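Local coordinates for protein Lysine/ornithine decarboxylase (Selenomonas ruminantium, PDB 5GJO) that decarboxylates both L-lysine and L-ornithine with similar efficiency, using pyridoxal 5'-phosphate, to give cadaverine and putrescine, at residues K144-D148 against Y299-C303. The protein carries 2 engineered substitutions. Numbering follows the deposited sequence.
Engineered in segment 299-303: Cys303 (natural residue Thr). With NA (sodium ion), chain J; SO4 (sulfate ion), chain C.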
loop_
_atom_site.group_PDB
_atom_site.type_symbol
_atom_site.label_atom_id
_atom_site.label_comp_id
_atom_site.label_asym_id
_atom_site.label_seq_id
_atom_site.Cartn_x
_atom_site.Cartn_y
_atom_site.Cartn_z
ATOM N N LYS A 144 -14.257 -4.842 -21.388
ATOM C CA LYS A 144 -13.628 -5.914 -20.645
ATOM C C LYS A 144 -12.270 -5.554 -20.028
ATOM O O LYS A 144 -11.340 -6.302 -20.115
ATOM C CB LYS A 144 -13.468 -7.130 -21.558
ATOM C CG LYS A 144 -14.739 -7.607 -22.210
ATOM C CD LYS A 144 -14.449 -8.801 -23.086
ATOM C CE LYS A 144 -15.676 -9.282 -23.813
ATOM N NZ LYS A 144 -15.339 -10.565 -24.467
ATOM N N ALA A 145 -12.208 -4.420 -19.350
ATOM C CA ALA A 145 -10.975 -4.009 -18.712
ATOM C C ALA A 145 -11.146 -4.134 -17.214
ATOM O O ALA A 145 -12.125 -3.702 -16.684
ATOM C CB ALA A 145 -10.652 -2.578 -19.061
ATOM N N LEU A 146 -10.192 -4.739 -16.536
ATOM C CA LEU A 146 -10.275 -4.816 -15.076
ATOM C C LEU A 146 -10.116 -3.474 -14.420
ATOM O O LEU A 146 -10.788 -3.218 -13.414
ATOM C CB LEU A 146 -9.211 -5.740 -14.554
ATOM C CG LEU A 146 -9.250 -6.090 -13.040
ATOM C CD1 LEU A 146 -10.499 -6.894 -12.712
ATOM C CD2 LEU A 146 -7.976 -6.810 -12.622
ATOM N N VAL A 147 -9.242 -2.649 -14.985
ATOM C CA VAL A 147 -8.914 -1.328 -14.489
ATOM C C VAL A 147 -9.309 -0.363 -15.603
ATOM O O VAL A 147 -8.717 -0.367 -16.732
ATOM C CB VAL A 147 -7.426 -1.198 -14.137
ATOM C CG1 VAL A 147 -7.126 0.187 -13.593
ATOM C CG2 VAL A 147 -6.953 -2.227 -13.096
ATOM N N ASP A 148 -10.232 0.530 -15.287
ATOM C CA ASP A 148 -10.655 1.552 -16.260
ATOM C C ASP A 148 -9.593 2.647 -16.349
ATOM O O ASP A 148 -9.299 3.337 -15.319
ATOM C CB ASP A 148 -11.979 2.102 -15.772
ATOM C CG ASP A 148 -12.474 3.338 -16.528
ATOM O OD1 ASP A 148 -12.074 3.599 -17.683
ATOM O OD2 ASP A 148 -13.370 4.003 -15.946
ATOM N N TYR A 299 -5.692 -3.196 -4.396
ATOM C CA TYR A 299 -5.564 -2.164 -5.413
ATOM C C TYR A 299 -5.844 -2.652 -6.820
ATOM O O TYR A 299 -6.131 -1.832 -7.682
ATOM C CB TYR A 299 -4.185 -1.488 -5.413
ATOM C CG TYR A 299 -3.923 -0.607 -4.259
ATOM C CD1 TYR A 299 -4.396 0.676 -4.234
ATOM C CD2 TYR A 299 -3.187 -1.049 -3.181
ATOM C CE1 TYR A 299 -4.193 1.471 -3.153
ATOM C CE2 TYR A 299 -2.950 -0.209 -2.103
ATOM C CZ TYR A 299 -3.484 1.031 -2.090
ATOM O OH TYR A 299 -3.214 1.920 -1.046
ATOM N N ASP A 300 -5.684 -3.922 -7.082
ATOM C CA ASP A 300 -5.662 -4.459 -8.474
ATOM C C ASP A 300 -6.766 -5.502 -8.607
ATOM O O ASP A 300 -6.784 -6.216 -9.602
ATOM C CB ASP A 300 -4.289 -5.087 -8.723
ATOM C CG ASP A 300 -3.975 -5.325 -10.196
ATOM O OD1 ASP A 300 -4.324 -4.507 -11.054
ATOM O OD2 ASP A 300 -3.355 -6.394 -10.482
ATOM N N HIS A 301 -7.694 -5.557 -7.610
ATOM C CA HIS A 301 -8.856 -6.438 -7.588
ATOM C C HIS A 301 -8.461 -7.887 -7.937
ATOM O O HIS A 301 -9.182 -8.582 -8.671
ATOM C CB HIS A 301 -9.957 -5.971 -8.580
ATOM C CG HIS A 301 -10.195 -4.496 -8.560
ATOM N ND1 HIS A 301 -10.050 -3.707 -9.693
ATOM C CD2 HIS A 301 -10.444 -3.644 -7.532
ATOM C CE1 HIS A 301 -10.241 -2.438 -9.367
ATOM N NE2 HIS A 301 -10.488 -2.369 -8.065
ATOM N N TRP A 302 -7.319 -8.355 -7.470
ATOM C CA TRP A 302 -6.706 -9.562 -8.019
ATOM C C TRP A 302 -6.799 -10.812 -7.134
ATOM O O TRP A 302 -6.926 -10.688 -5.949
ATOM C CB TRP A 302 -5.244 -9.271 -8.346
ATOM C CG TRP A 302 -4.628 -10.176 -9.375
ATOM C CD1 TRP A 302 -3.925 -11.313 -9.147
ATOM C CD2 TRP A 302 -4.658 -10.008 -10.789
ATOM N NE1 TRP A 302 -3.519 -11.868 -10.324
ATOM C CE2 TRP A 302 -3.954 -11.081 -11.352
ATOM C CE3 TRP A 302 -5.195 -9.046 -11.637
ATOM C CZ2 TRP A 302 -3.784 -11.215 -12.718
ATOM C CZ3 TRP A 302 -5.021 -9.181 -12.977
ATOM C CH2 TRP A 302 -4.326 -10.262 -13.515
ATOM N N CYS A 303 -6.776 -12.001 -7.745
ATOM C CA CYS A 303 -6.775 -13.277 -6.975
ATOM C C CYS A 303 -5.599 -14.053 -7.470
ATOM O O CYS A 303 -5.587 -14.358 -8.665
ATOM C CB CYS A 303 -8.069 -14.017 -7.347
ATOM S SG CYS A 303 -8.208 -15.720 -6.668
HETATM NA NA NA J . -0.995 1.584 -0.329
HETATM S S SO4 C . -13.841 -8.847 -27.764
HETATM O O1 SO4 C . -12.473 -8.833 -28.366
HETATM O O2 SO4 C . -14.818 -9.253 -28.765
HETATM O O3 SO4 C . -13.720 -9.924 -26.738
HETATM O O4 SO4 C . -14.220 -7.568 -27.108
#
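Leu146 packs against Asp300, His301 and Trp302; of the facing residues, Val147 and Asp300 have CA atoms 7.5 Å apart. The Leu146 side chain can be followed outward. CB leaves the backbone heading for 299-303, and CG, set anti to the backbone N (chi1 -173°), passes the His301 ring, the two side chains running in opposite directions. At the tip, the methyl CD2 does most of the touching: it lies 3.3 Å from Asp300 O and 3.7 Å from Trp302 CE3. It meets the indole at its edge, near the ring plane, on the CE3–CZ3 side of the six-membered ring, and the two side chains cross at about a right angle; this is apolar contact at an edge rather than packing on a face.

Beside it, Val147 CG2 rests 4.0 Å from Asp300 OD1; with CG1 anti to the backbone N (chi1 -179°), CG2 is the methyl left facing the carboxylate. Asp300 OD2 forms a salt bridge with Arg259 of the cofactor pocket and OD1 is also hydrogen-bonded elsewhere, giving both oxygens polar partners away from the valine. Farther out, Lys144 NZ donates a 2.9 Å hydrogen bond to O3 of a sulfate probably from the crystallisation liquor, and the engineered Cys303 is disulfide-bonded to Cys226.

The backbone of Val147 is hydrogen-bonded to Ser183, and Leu146 and Val147 together stand opposite that one residue, as in a classic beta bulge. With Val147 about 6 Å from the bound cofactor and Tyr299 OH sharing a sodium ion with Ser357 O of the second subunit, the contact joins a loop following strand 133-137 of the PLP-binding TIM barrel to the loop after helix 296-299, beside the active site and at the subunit interface of this class-II decarboxylase homodimer.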